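Local coordinates for oxidoreductase, NAD-binding/iron-sulfur cluster-binding protein (Nitratireductor pacificus pht-3B, PDB 6ZXU), which acts as a catabolic reductive dehalogenase that carries cobalamin and two iron-sulfur clusters and probably removes halogen atoms from organic substrates, at residues S72-V77 / N168-D173; A119-I124 / P226-G231; F146-G151 / D173-E178; R208-A213 / F232-V237. All coordinates share one frame; numbering follows the deposited sequence.

Contact 1: residues S72-V77 / N168-D173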
loop_
_atom_site.group_PDB
_atom_site.type_symbol
_atom_site.label_atom_id
_atom_site.label_comp_id
_atom_site.label_asym_id
_atom_site.label_seq_id
_atom_site.Cartn_x
_atom_site.Cartn_y
_atom_site.Cartn_z
ATOM N N SER A 72 25.501 -7.796 -0.408
ATOM C CA SER A 72 24.363 -7.201 -1.032
ATOM C C SER A 72 23.112 -7.989 -0.807
ATOM O O SER A 72 23.040 -9.164 -0.505
ATOM C CB SER A 72 24.555 -6.921 -2.539
ATOM O OG SER A 72 24.275 -8.077 -3.282
ATOM N N LEU A 73 22.047 -7.268 -1.037
ATOM C CA LEU A 73 20.682 -7.721 -1.033
ATOM C C LEU A 73 20.284 -8.756 -2.130
ATOM O O LEU A 73 19.185 -9.265 -2.160
ATOM C CB LEU A 73 19.995 -6.402 -1.339
ATOM C CG LEU A 73 18.610 -5.995 -1.456
ATOM C CD1 LEU A 73 18.855 -4.532 -1.279
ATOM C CD2 LEU A 73 18.171 -6.315 -2.843
ATOM N N LEU A 74 21.202 -9.043 -3.042
ATOM C CA LEU A 74 20.872 -9.777 -4.259
ATOM C C LEU A 74 20.167 -11.136 -4.035
ATOM O O LEU A 74 19.147 -11.441 -4.673
ATOM C CB LEU A 74 22.149 -9.945 -5.082
ATOM C CG LEU A 74 21.953 -10.617 -6.414
ATOM C CD1 LEU A 74 21.068 -9.760 -7.323
ATOM C CD2 LEU A 74 23.292 -10.849 -7.101
ATOM N N GLY A 75 20.653 -11.919 -3.083
ATOM C CA GLY A 75 20.091 -13.226 -2.792
ATOM C C GLY A 75 18.671 -13.172 -2.315
ATOM O O GLY A 75 17.836 -14.019 -2.624
ATOM N N ASP A 76 18.351 -12.110 -1.637
ATOM C CA ASP A 76 17.004 -11.885 -1.123
ATOM C C ASP A 76 15.951 -11.487 -2.170
ATOM O O ASP A 76 14.880 -12.064 -2.207
ATOM C CB ASP A 76 17.111 -10.828 0.009
ATOM C CG ASP A 76 18.118 -11.277 1.124
ATOM O OD1 ASP A 76 18.099 -12.553 1.452
ATOM O OD2 ASP A 76 18.908 -10.428 1.613
ATOM N N VAL A 77 16.250 -10.551 -3.032
ATOM C CA VAL A 77 15.306 -10.248 -4.112
ATOM C C VAL A 77 15.167 -11.399 -5.048
ATOM O O VAL A 77 14.102 -11.574 -5.626
ATOM C CB VAL A 77 15.600 -8.933 -4.853
ATOM C CG1 VAL A 77 15.374 -7.784 -3.904
ATOM C CG2 VAL A 77 17.037 -8.848 -5.378
ATOM N N ASN A 168 19.985 -3.831 -9.005
ATOM C CA ASN A 168 18.811 -3.154 -9.532
ATOM C C ASN A 168 18.023 -3.975 -10.511
ATOM O O ASN A 168 16.799 -4.033 -10.459
ATOM C CB ASN A 168 19.228 -1.818 -10.126
ATOM C CG ASN A 168 18.270 -0.707 -9.773
ATOM O OD1 ASN A 168 17.058 -0.921 -9.629
ATOM N ND2 ASN A 168 18.789 0.451 -9.599
ATOM N N ALA A 169 18.699 -4.717 -11.350
ATOM C CA ALA A 169 17.996 -5.569 -12.309
ATOM C C ALA A 169 17.273 -6.685 -11.649
ATOM O O ALA A 169 16.156 -7.011 -12.006
ATOM C CB ALA A 169 18.980 -6.126 -13.322
ATOM N N ALA A 170 17.868 -7.257 -10.621
ATOM C CA ALA A 170 17.176 -8.306 -9.808
ATOM C C ALA A 170 16.035 -7.763 -8.930
ATOM O O ALA A 170 14.974 -8.327 -8.864
ATOM C CB ALA A 170 18.188 -9.028 -8.931
ATOM N N ARG A 171 16.262 -6.617 -8.300
ATOM C CA ARG A 171 15.215 -5.880 -7.595
ATOM C C ARG A 171 14.038 -5.553 -8.538
ATOM O O ARG A 171 12.887 -5.796 -8.230
ATOM C CB ARG A 171 15.826 -4.612 -6.999
ATOM C CG ARG A 171 14.880 -3.595 -6.346
ATOM C CD ARG A 171 14.544 -2.558 -7.383
ATOM N NE ARG A 171 13.844 -1.370 -6.947
ATOM C CZ ARG A 171 13.082 -0.665 -7.754
ATOM N NH1 ARG A 171 12.977 -0.968 -9.037
ATOM N NH2 ARG A 171 12.488 0.416 -7.309
ATOM N N THR A 172 14.348 -4.993 -9.678
ATOM C CA THR A 172 13.309 -4.631 -10.620
ATOM C C THR A 172 12.681 -5.875 -11.285
ATOM O O THR A 172 11.466 -5.910 -11.486
ATOM C CB THR A 172 13.876 -3.650 -11.609
ATOM O OG1 THR A 172 14.542 -2.577 -10.907
ATOM C CG2 THR A 172 12.776 -3.108 -12.485
ATOM N N ASP A 173 13.463 -6.895 -11.580
ATOM C CA ASP A 173 12.850 -8.187 -11.977
ATOM C C ASP A 173 11.855 -8.723 -10.971
ATOM O O ASP A 173 10.794 -9.253 -11.338
ATOM C CB ASP A 173 13.917 -9.259 -12.289
ATOM C CG ASP A 173 14.531 -9.117 -13.671
ATOM O OD1 ASP A 173 14.002 -8.352 -14.548
ATOM O OD2 ASP A 173 15.578 -9.746 -13.897
HETATM O O HOH W 1 15.266 -10.979 -8.723
#
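L74 and V77, three residues apart on helix 74-85, both press on the methyl of A170 on helix 168-190. CD1 of L74 lies only 3.4 Å from CB of A170, tighter than usual for two carbons. With chi1 at -177° the side chain of L74 extends away from its own backbone N, and CD1 reaches A170. V77 comes in beside it. Its CG2 lies 3.7 Å from CB of A170 and 3.8 Å from the backbone N of R171. No direct hydrogen bond joins the two segments. A water donates to A170 O at 2.7 Å and, weakly, to V77 O. Further back, S72 OG accepts from the backbone N of L74 at 3.2 Å, a capping bond at the turn that leads into the helix. On the other segment N168 O is gripped twice by T172, through its backbone N and through OG1, from opposite faces of the carbonyl plane. T172 OG1 also accepts from R171 NH1 at 2.9 Å, somewhat tilted from the guanidinium plane. The guanidinium of R171 turns away from V77 and makes a cation-pi contact with Y389. D76 forms a salt bridge with R469. The contact thus joins the first turns of helices 74-85 and 168-190, with helices 376-390 and 445-469 packed alongside and strand 232-239 touching A169 and T172.

Contact 2: residues A119-I124 / P226-G231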
loop_
_atom_site.group_PDB
_atom_site.type_symbol
_atom_site.label_atom_id
_atom_site.label_comp_id
_atom_site.label_asym_id
_atom_site.label_seq_id
_atom_site.Cartn_x
_atom_site.Cartn_y
_atom_site.Cartn_z
ATOM N N ALA A 119 3.340 -0.408 -12.250
ATOM C CA ALA A 119 4.084 -0.395 -13.491
ATOM C C ALA A 119 4.417 1.045 -13.839
ATOM O O ALA A 119 3.661 1.941 -13.570
ATOM C CB ALA A 119 3.263 -1.022 -14.639
ATOM N N SER A 120 5.566 1.253 -14.455
ATOM C CA SER A 120 6.002 2.569 -14.914
ATOM C C SER A 120 5.399 2.949 -16.263
ATOM O O SER A 120 5.094 4.117 -16.512
ATOM C CB SER A 120 7.573 2.646 -14.995
ATOM O OG SER A 120 8.178 2.426 -13.697
ATOM N N MET A 121 5.234 1.961 -17.123
ATOM C CA MET A 121 4.815 2.193 -18.533
ATOM C C MET A 121 4.229 0.882 -19.010
ATOM O O MET A 121 4.756 -0.169 -18.660
ATOM C CB MET A 121 6.047 2.567 -19.335
ATOM C CG MET A 121 5.833 2.849 -20.813
ATOM S SD MET A 121 7.345 3.413 -21.657
ATOM C CE MET A 121 7.916 4.546 -20.428
ATOM N N VAL A 122 3.103 0.955 -19.663
ATOM C CA VAL A 122 2.367 -0.233 -20.105
ATOM C C VAL A 122 1.966 -0.084 -21.601
ATOM O O VAL A 122 1.631 0.989 -22.033
ATOM C CB VAL A 122 1.045 -0.441 -19.286
ATOM C CG1 VAL A 122 0.398 -1.752 -19.643
ATOM C CG2 VAL A 122 1.296 -0.358 -17.767
ATOM N N GLY A 123 2.008 -1.197 -22.346
ATOM C CA GLY A 123 1.488 -1.237 -23.684
ATOM C C GLY A 123 0.991 -2.626 -24.019
ATOM O O GLY A 123 1.201 -3.581 -23.286
ATOM N N ILE A 124 0.292 -2.727 -25.122
ATOM C CA ILE A 124 -0.285 -4.013 -25.559
ATOM C C ILE A 124 0.074 -4.266 -27.027
ATOM O O ILE A 124 0.089 -3.331 -27.855
ATOM C CB ILE A 124 -1.817 -3.979 -25.422
ATOM C CG1 ILE A 124 -2.185 -4.056 -23.958
ATOM C CG2 ILE A 124 -2.473 -5.169 -26.151
ATOM C CD1 ILE A 124 -3.566 -3.614 -23.649
ATOM N N PRO A 226 11.550 5.866 -23.541
ATOM C CA PRO A 226 11.337 7.280 -23.195
ATOM C C PRO A 226 10.948 7.399 -21.697
ATOM O O PRO A 226 10.229 6.546 -21.174
ATOM C CB PRO A 226 10.138 7.692 -24.086
ATOM C CG PRO A 226 9.427 6.427 -24.361
ATOM C CD PRO A 226 10.525 5.392 -24.477
ATOM N N PHE A 227 11.464 8.431 -21.058
ATOM C CA PHE A 227 11.189 8.788 -19.693
ATOM C C PHE A 227 11.877 7.966 -18.623
ATOM O O PHE A 227 12.090 8.435 -17.550
ATOM C CB PHE A 227 9.650 8.750 -19.425
ATOM C CG PHE A 227 8.812 9.668 -20.287
ATOM C CD1 PHE A 227 8.994 11.047 -20.246
ATOM C CD2 PHE A 227 7.810 9.170 -21.085
ATOM C CE1 PHE A 227 8.218 11.884 -20.986
ATOM C CE2 PHE A 227 6.987 10.013 -21.797
ATOM C CZ PHE A 227 7.207 11.372 -21.775
ATOM N N LEU A 228 12.233 6.714 -18.884
ATOM C CA LEU A 228 12.785 5.810 -17.852
ATOM C C LEU A 228 14.287 5.796 -17.918
ATOM O O LEU A 228 14.920 4.825 -18.197
ATOM C CB LEU A 228 12.198 4.441 -17.997
ATOM C CG LEU A 228 10.704 4.324 -18.046
ATOM C CD1 LEU A 228 10.306 2.845 -17.923
ATOM C CD2 LEU A 228 9.904 5.175 -17.062
ATOM N N ARG A 229 14.854 6.943 -17.609
ATOM C CA ARG A 229 16.232 7.227 -17.776
ATOM C C ARG A 229 17.147 6.476 -16.800
ATOM O O ARG A 229 18.340 6.342 -17.043
ATOM C CB ARG A 229 16.429 8.758 -17.632
ATOM C CG ARG A 229 15.742 9.605 -18.723
ATOM N N ARG A 230 16.597 5.926 -15.733
ATOM C CA ARG A 230 17.420 5.075 -14.889
ATOM C C ARG A 230 17.655 3.629 -15.393
ATOM O O ARG A 230 18.444 2.913 -14.811
ATOM C CB ARG A 230 16.847 5.050 -13.455
ATOM C CG ARG A 230 16.694 6.421 -12.952
ATOM C CD ARG A 230 16.605 6.451 -11.429
ATOM N NE ARG A 230 15.238 6.414 -10.995
ATOM C CZ ARG A 230 14.510 7.511 -10.705
ATOM N NH1 ARG A 230 15.019 8.721 -10.766
ATOM N NH2 ARG A 230 13.259 7.353 -10.300
ATOM N N GLY A 231 16.985 3.215 -16.453
ATOM C CA GLY A 231 16.907 1.837 -16.790
ATOM C C GLY A 231 15.634 1.242 -16.275
ATOM O O GLY A 231 14.870 1.885 -15.561
#
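S120 and M121 meet the loop at L228 from a classic beta bulge, in which both face A147 of the adjacent strand 142-149. The bulge sits where strand 121-126 begins, at an edge of the four-stranded antiparallel sheet. The loop has turns of its own. L228 is the centre of an inverse gamma turn and starts a type I beta turn that ends at G231, closed by G231 N on L228 O at 3.1 Å. The side chain of M121 runs out extended and then bends at its thioether (chi3 -44°). This brings CE against CG of L228 at 3.7 Å, the two side chains crossing obliquely. S120 CB rests against the fork of L228, 4.0 Å from both CD1 and CD2. The polar end of S120 is used otherwise, since OG bonds to the backbone N of Q149. An alanine in place of L228 would remove the fork and is likely to open a gap beside M121 CE and S120 CB, with the methionine tip freer to turn. L228 also packs on A147, while P226 leans on L48. The nearest approach is M121 CE to the carbonyl O of P226, at 3.1 Å.

Contact 3: residues F146-G151 / D173-E178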
loop_
_atom_site.group_PDB
_atom_site.type_symbol
_atom_site.label_atom_id
_atom_site.label_comp_id
_atom_site.label_asym_id
_atom_site.label_seq_id
_atom_site.Cartn_x
_atom_site.Cartn_y
_atom_site.Cartn_z
ATOM N N PHE A 146 4.761 -4.477 -19.839
ATOM C CA PHE A 146 4.987 -3.379 -18.901
ATOM C C PHE A 146 6.410 -3.300 -18.485
ATOM O O PHE A 146 7.130 -4.292 -18.490
ATOM C CB PHE A 146 4.067 -3.447 -17.727
ATOM C CG PHE A 146 4.270 -4.668 -16.900
ATOM C CD1 PHE A 146 5.294 -4.675 -15.932
ATOM C CD2 PHE A 146 3.447 -5.754 -17.022
ATOM C CE1 PHE A 146 5.458 -5.780 -15.129
ATOM C CE2 PHE A 146 3.663 -6.909 -16.249
ATOM C CZ PHE A 146 4.693 -6.930 -15.315
ATOM N N ALA A 147 6.856 -2.087 -18.156
ATOM C CA ALA A 147 8.223 -1.819 -17.702
ATOM C C ALA A 147 8.103 -1.297 -16.264
ATOM O O ALA A 147 7.155 -0.590 -15.887
ATOM C CB ALA A 147 8.939 -0.810 -18.544
ATOM N N VAL A 148 9.057 -1.665 -15.472
ATOM C CA VAL A 148 9.250 -1.024 -14.168
ATOM C C VAL A 148 10.596 -0.337 -14.202
ATOM O O VAL A 148 11.626 -0.970 -14.450
ATOM C CB VAL A 148 9.144 -2.083 -13.011
ATOM C CG1 VAL A 148 9.576 -1.496 -11.643
ATOM C CG2 VAL A 148 7.760 -2.622 -12.943
ATOM N N GLN A 149 10.656 0.921 -13.823
ATOM C CA GLN A 149 11.938 1.632 -13.749
ATOM C C GLN A 149 12.842 1.145 -12.627
ATOM O O GLN A 149 12.391 0.744 -11.576
ATOM C CB GLN A 149 11.690 3.166 -13.592
ATOM C CG GLN A 149 12.975 3.943 -13.819
ATOM C CD GLN A 149 12.845 5.449 -14.013
ATOM O OE1 GLN A 149 13.751 6.094 -14.557
ATOM N NE2 GLN A 149 11.789 6.013 -13.515
ATOM N N PHE A 150 14.144 1.155 -12.875
ATOM C CA PHE A 150 15.117 0.889 -11.851
ATOM C C PHE A 150 14.877 1.807 -10.697
ATOM O O PHE A 150 14.495 2.960 -10.890
ATOM C CB PHE A 150 16.562 1.183 -12.366
ATOM C CG PHE A 150 17.214 0.036 -13.085
ATOM C CD1 PHE A 150 16.498 -0.998 -13.553
ATOM C CD2 PHE A 150 18.579 0.067 -13.344
ATOM C CE1 PHE A 150 17.092 -2.040 -14.253
ATOM C CE2 PHE A 150 19.183 -0.967 -14.032
ATOM C CZ PHE A 150 18.426 -2.028 -14.507
ATOM N N GLY A 151 15.191 1.319 -9.502
ATOM C CA GLY A 151 15.180 2.178 -8.303
ATOM C C GLY A 151 16.330 3.151 -8.282
ATOM O O GLY A 151 17.407 2.890 -8.827
ATOM N N ASP A 173 13.463 -6.895 -11.580
ATOM C CA ASP A 173 12.850 -8.187 -11.977
ATOM C C ASP A 173 11.855 -8.723 -10.971
ATOM O O ASP A 173 10.794 -9.253 -11.338
ATOM C CB ASP A 173 13.917 -9.259 -12.289
ATOM C CG ASP A 173 14.531 -9.117 -13.671
ATOM O OD1 ASP A 173 14.002 -8.352 -14.548
ATOM O OD2 ASP A 173 15.578 -9.746 -13.897
ATOM N N MET A 174 12.215 -8.686 -9.697
ATOM C CA MET A 174 11.265 -9.126 -8.639
ATOM C C MET A 174 9.912 -8.416 -8.734
ATOM O O MET A 174 8.835 -9.030 -8.655
ATOM C CB MET A 174 11.900 -8.884 -7.234
ATOM C CG MET A 174 11.004 -9.289 -6.098
ATOM S SD MET A 174 11.635 -8.673 -4.478
ATOM C CE MET A 174 11.598 -6.858 -4.753
ATOM N N ARG A 175 9.950 -7.111 -8.853
ATOM C CA ARG A 175 8.731 -6.332 -8.978
ATOM C C ARG A 175 7.995 -6.707 -10.268
ATOM O O ARG A 175 6.799 -6.781 -10.261
ATOM C CB ARG A 175 9.100 -4.850 -8.908
ATOM C CG ARG A 175 7.949 -3.893 -8.993
ATOM C CD ARG A 175 6.932 -4.003 -7.894
ATOM N NE ARG A 175 7.563 -4.254 -6.568
ATOM C CZ ARG A 175 8.199 -3.333 -5.843
ATOM N NH1 ARG A 175 8.349 -2.076 -6.310
ATOM N NH2 ARG A 175 8.762 -3.666 -4.646
ATOM N N CYS A 176 8.719 -7.004 -11.363
ATOM C CA CYS A 176 8.094 -7.438 -12.630
ATOM C C CYS A 176 7.406 -8.783 -12.518
ATOM O O CYS A 176 6.277 -8.943 -12.964
ATOM C CB CYS A 176 9.094 -7.448 -13.740
ATOM S SG CYS A 176 9.539 -5.804 -14.271
ATOM N N ALA A 177 8.020 -9.717 -11.812
ATOM C CA ALA A 177 7.403 -11.006 -11.587
ATOM C C ALA A 177 6.175 -10.882 -10.756
ATOM O O ALA A 177 5.184 -11.501 -10.983
ATOM C CB ALA A 177 8.397 -11.900 -10.918
ATOM N N GLU A 178 6.268 -10.073 -9.713
ATOM C CA GLU A 178 5.135 -9.811 -8.852
ATOM C C GLU A 178 3.937 -9.297 -9.629
ATOM O O GLU A 178 2.819 -9.841 -9.530
ATOM C CB GLU A 178 5.541 -8.726 -7.850
ATOM C CG GLU A 178 4.456 -8.337 -6.855
ATOM C CD GLU A 178 4.451 -6.814 -6.557
ATOM O OE1 GLU A 178 5.392 -6.283 -5.895
ATOM O OE2 GLU A 178 3.496 -6.093 -6.999
#
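Strand 146-149 and helix 173-178 run roughly antiparallel, at 144° between their directions, with axes 8.6 Å apart at closest approach. V148 and C176 are the nearest pair by CA. F146 and V148 alternate with A147 along the strand, so both point at the helix while A147 points away. The F146 ring meets the helix backbone with its edge. CZ lies 3.5 Å from C176 O, close to the plane of the ring, and C176 CA also lies at that edge. CG of F146 sits between the backbone N and the carbonyl carbon (chi1 63°), and this turn of the side chain brings the ring edge to the helix backbone at C176. The sulfur of C176 makes an oblique sulfur-aromatic contact, 5.4 Å from the F146 ring centroid. The same SG touches V148, at 3.9 Å from CG2. CG1 of V148 meets the aliphatic part of R175, 3.9 Å from its CG, and the two side chains cross at about a right angle. Beyond CG the arginine bends twice and carries its charge away from the strand, where NH2 forms a salt bridge with E458 and bonds to L390 O. E178 has a salt bridge to R455. Helix 445-469 thereby packs on the side of helix 168-190 where R175 and E178 lie. All four residues in contact are buried. This is a helix packed on one face of an antiparallel sheet, roughly antiparallel to strand 146-149, an alpha+beta arrangement.

Contact 4: residues R208-A213 / F232-V237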
loop_
_atom_site.group_PDB
_atom_site.type_symbol
_atom_site.label_atom_id
_atom_site.label_comp_id
_atom_site.label_asym_id
_atom_site.label_seq_id
_atom_site.Cartn_x
_atom_site.Cartn_y
_atom_site.Cartn_z
ATOM N N ARG A 208 11.643 -8.029 -27.754
ATOM C CA ARG A 208 10.927 -7.857 -28.992
ATOM C C ARG A 208 9.496 -7.318 -28.763
ATOM O O ARG A 208 8.997 -6.465 -29.507
ATOM C CB ARG A 208 10.876 -9.221 -29.757
ATOM C CG ARG A 208 9.727 -9.220 -30.786
ATOM C CD ARG A 208 9.698 -10.466 -31.667
ATOM N NE ARG A 208 11.016 -10.551 -32.266
ATOM C CZ ARG A 208 11.610 -11.676 -32.589
ATOM N NH1 ARG A 208 10.979 -12.830 -32.387
ATOM N NH2 ARG A 208 12.825 -11.628 -33.127
ATOM N N LEU A 209 8.815 -7.880 -27.794
ATOM C CA LEU A 209 7.467 -7.474 -27.512
ATOM C C LEU A 209 7.453 -6.013 -26.943
ATOM O O LEU A 209 6.461 -5.290 -27.137
ATOM C CB LEU A 209 6.773 -8.403 -26.504
ATOM C CG LEU A 209 6.532 -9.868 -26.988
ATOM C CD1 LEU A 209 5.957 -10.704 -25.886
ATOM C CD2 LEU A 209 5.621 -9.900 -28.207
ATOM N N ALA A 210 8.475 -5.636 -26.197
ATOM C CA ALA A 210 8.528 -4.250 -25.698
ATOM C C ALA A 210 8.589 -3.236 -26.831
ATOM O O ALA A 210 8.024 -2.124 -26.727
ATOM C CB ALA A 210 9.716 -4.058 -24.773
ATOM N N VAL A 211 9.333 -3.572 -27.882
ATOM C CA VAL A 211 9.387 -2.701 -29.071
ATOM C C VAL A 211 8.086 -2.672 -29.840
ATOM O O VAL A 211 7.578 -1.612 -30.180
ATOM C CB VAL A 211 10.540 -3.068 -29.966
ATOM C CG1 VAL A 211 10.508 -2.161 -31.195
ATOM C CG2 VAL A 211 11.836 -2.903 -29.186
ATOM N N ARG A 212 7.467 -3.826 -30.006
ATOM C CA ARG A 212 6.232 -3.923 -30.765
ATOM C C ARG A 212 5.083 -3.266 -30.000
ATOM O O ARG A 212 4.164 -2.668 -30.586
ATOM C CB ARG A 212 5.902 -5.385 -31.050
ATOM C CG ARG A 212 4.670 -5.583 -31.907
ATOM C CD ARG A 212 4.274 -7.058 -32.102
ATOM N NE ARG A 212 5.439 -7.798 -32.564
ATOM C CZ ARG A 212 5.618 -9.106 -32.372
ATOM N NH1 ARG A 212 6.737 -9.685 -32.844
ATOM N NH2 ARG A 212 4.687 -9.833 -31.742
ATOM N N ALA A 213 5.123 -3.310 -28.685
ATOM C CA ALA A 213 4.021 -2.688 -27.880
ATOM C C ALA A 213 4.250 -1.200 -27.607
ATOM O O ALA A 213 3.397 -0.569 -27.036
ATOM C CB ALA A 213 3.903 -3.422 -26.503
ATOM N N PHE A 232 15.345 0.019 -16.707
ATOM C CA PHE A 232 14.091 -0.608 -16.444
ATOM C C PHE A 232 14.232 -2.138 -16.730
ATOM O O PHE A 232 15.206 -2.569 -17.334
ATOM C CB PHE A 232 12.970 -0.017 -17.312
ATOM C CG PHE A 232 13.186 -0.227 -18.778
ATOM C CD1 PHE A 232 13.948 0.660 -19.500
ATOM C CD2 PHE A 232 12.699 -1.343 -19.408
ATOM C CE1 PHE A 232 14.183 0.454 -20.857
ATOM C CE2 PHE A 232 12.910 -1.541 -20.784
ATOM C CZ PHE A 232 13.641 -0.654 -21.490
ATOM N N ARG A 233 13.230 -2.897 -16.284
ATOM C CA ARG A 233 13.048 -4.275 -16.614
ATOM C C ARG A 233 11.634 -4.501 -17.031
ATOM O O ARG A 233 10.767 -3.657 -16.761
ATOM C CB ARG A 233 13.450 -5.217 -15.453
ATOM C CG ARG A 233 14.831 -4.962 -14.934
ATOM C CD ARG A 233 15.967 -5.393 -15.882
ATOM N NE ARG A 233 16.031 -6.846 -15.928
ATOM C CZ ARG A 233 16.969 -7.560 -16.542
ATOM N NH1 ARG A 233 17.983 -7.014 -17.164
ATOM N NH2 ARG A 233 16.901 -8.873 -16.445
ATOM N N LEU A 234 11.398 -5.640 -17.726
ATOM C CA LEU A 234 10.103 -5.964 -18.347
ATOM C C LEU A 234 9.370 -7.143 -17.757
ATOM O O LEU A 234 9.985 -8.079 -17.290
ATOM C CB LEU A 234 10.294 -6.296 -19.821
ATOM C CG LEU A 234 10.911 -5.188 -20.659
ATOM C CD1 LEU A 234 11.409 -5.782 -21.996
ATOM C CD2 LEU A 234 9.870 -4.099 -20.896
ATOM N N GLY A 235 8.041 -7.054 -17.757
ATOM C CA GLY A 235 7.173 -8.169 -17.510
ATOM C C GLY A 235 6.148 -8.199 -18.648
ATOM O O GLY A 235 5.860 -7.184 -19.266
ATOM N N VAL A 236 5.598 -9.377 -18.908
ATOM C CA VAL A 236 4.597 -9.629 -19.970
ATOM C C VAL A 236 3.545 -10.576 -19.432
ATOM O O VAL A 236 3.822 -11.499 -18.661
ATOM C CB VAL A 236 5.242 -10.233 -21.225
ATOM C CG1 VAL A 236 4.168 -10.621 -22.212
ATOM C CG2 VAL A 236 6.251 -9.266 -21.833
ATOM N N VAL A 237 2.313 -10.301 -19.775
ATOM C CA VAL A 237 1.258 -11.280 -19.623
ATOM C C VAL A 237 0.737 -11.624 -21.042
ATOM O O VAL A 237 0.239 -10.751 -21.767
ATOM C CB VAL A 237 0.108 -10.742 -18.773
ATOM C CG1 VAL A 237 -1.009 -11.748 -18.692
ATOM C CG2 VAL A 237 0.612 -10.378 -17.354
#
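L209 O accepts the backbone N of A213 at 2.8 Å, a backbone bond in the helical turn from which L209 reaches strand 232-237. R212 N on R208 O, at 3.1 Å, makes the preceding bond of this turn. The contact itself is wholly apolar and has two points. At one, CD1 of L209 meets CG1 of V236 at 4.1 Å, with the two side chains crossing at about a right angle. A chi1 of 173° turns CG1 of V236 to this leucine methyl. At the other point the methyl of A210 sits in the fork of L234, with CB 3.7 Å from CD1 and 3.9 Å from CD2. Here chi1 of -59° turns the branched end of L234 to the alanine, and both methyls touch it. The CA atoms of A210 and L234 are 7.7 Å apart. This is closer than at L209 and V236, consistent with the small side chain of A210. All four residues are buried. The charged side chains lie off this apolar seam, where R212 forms a salt bridge with D131, and R233 forms salt bridges with E63 and D173. Along the strand the side chains alternate: F232, L234 and V236 start toward helix 206-212, while R233 and V237 touch helix 168-190. Strand 232-239 pairs with strands 142-149 and 194-198, and L223 of strand 222-224 packs on F232 and L234. The sheet is therefore packed between helix 206-212 on one face and helix 168-190 on the other.

Overall arrangement
Contacts 2, 3 and 4 are buried and reach one antiparallel sheet. Contact 1 is partly buried and lies outside it, between two helices. Contacts 1 and 3 share helix 168-190 and meet at D173, which forms a salt bridge with R233 of contact 4. Contact 3 packs one face of the sheet and contact 4 the other, while contact 2 closes a loop over the edge strand. Across its two segments each is mainly apolar, but contact 1 adds a water bridge and contact 3 a sulfur-aromatic pair. A second sheet, of strands 394-399, 422-429, 514-521 and 474-477, has the same strand order, consistent with an internal repeat. All four contacts lie away from the cofactor sites.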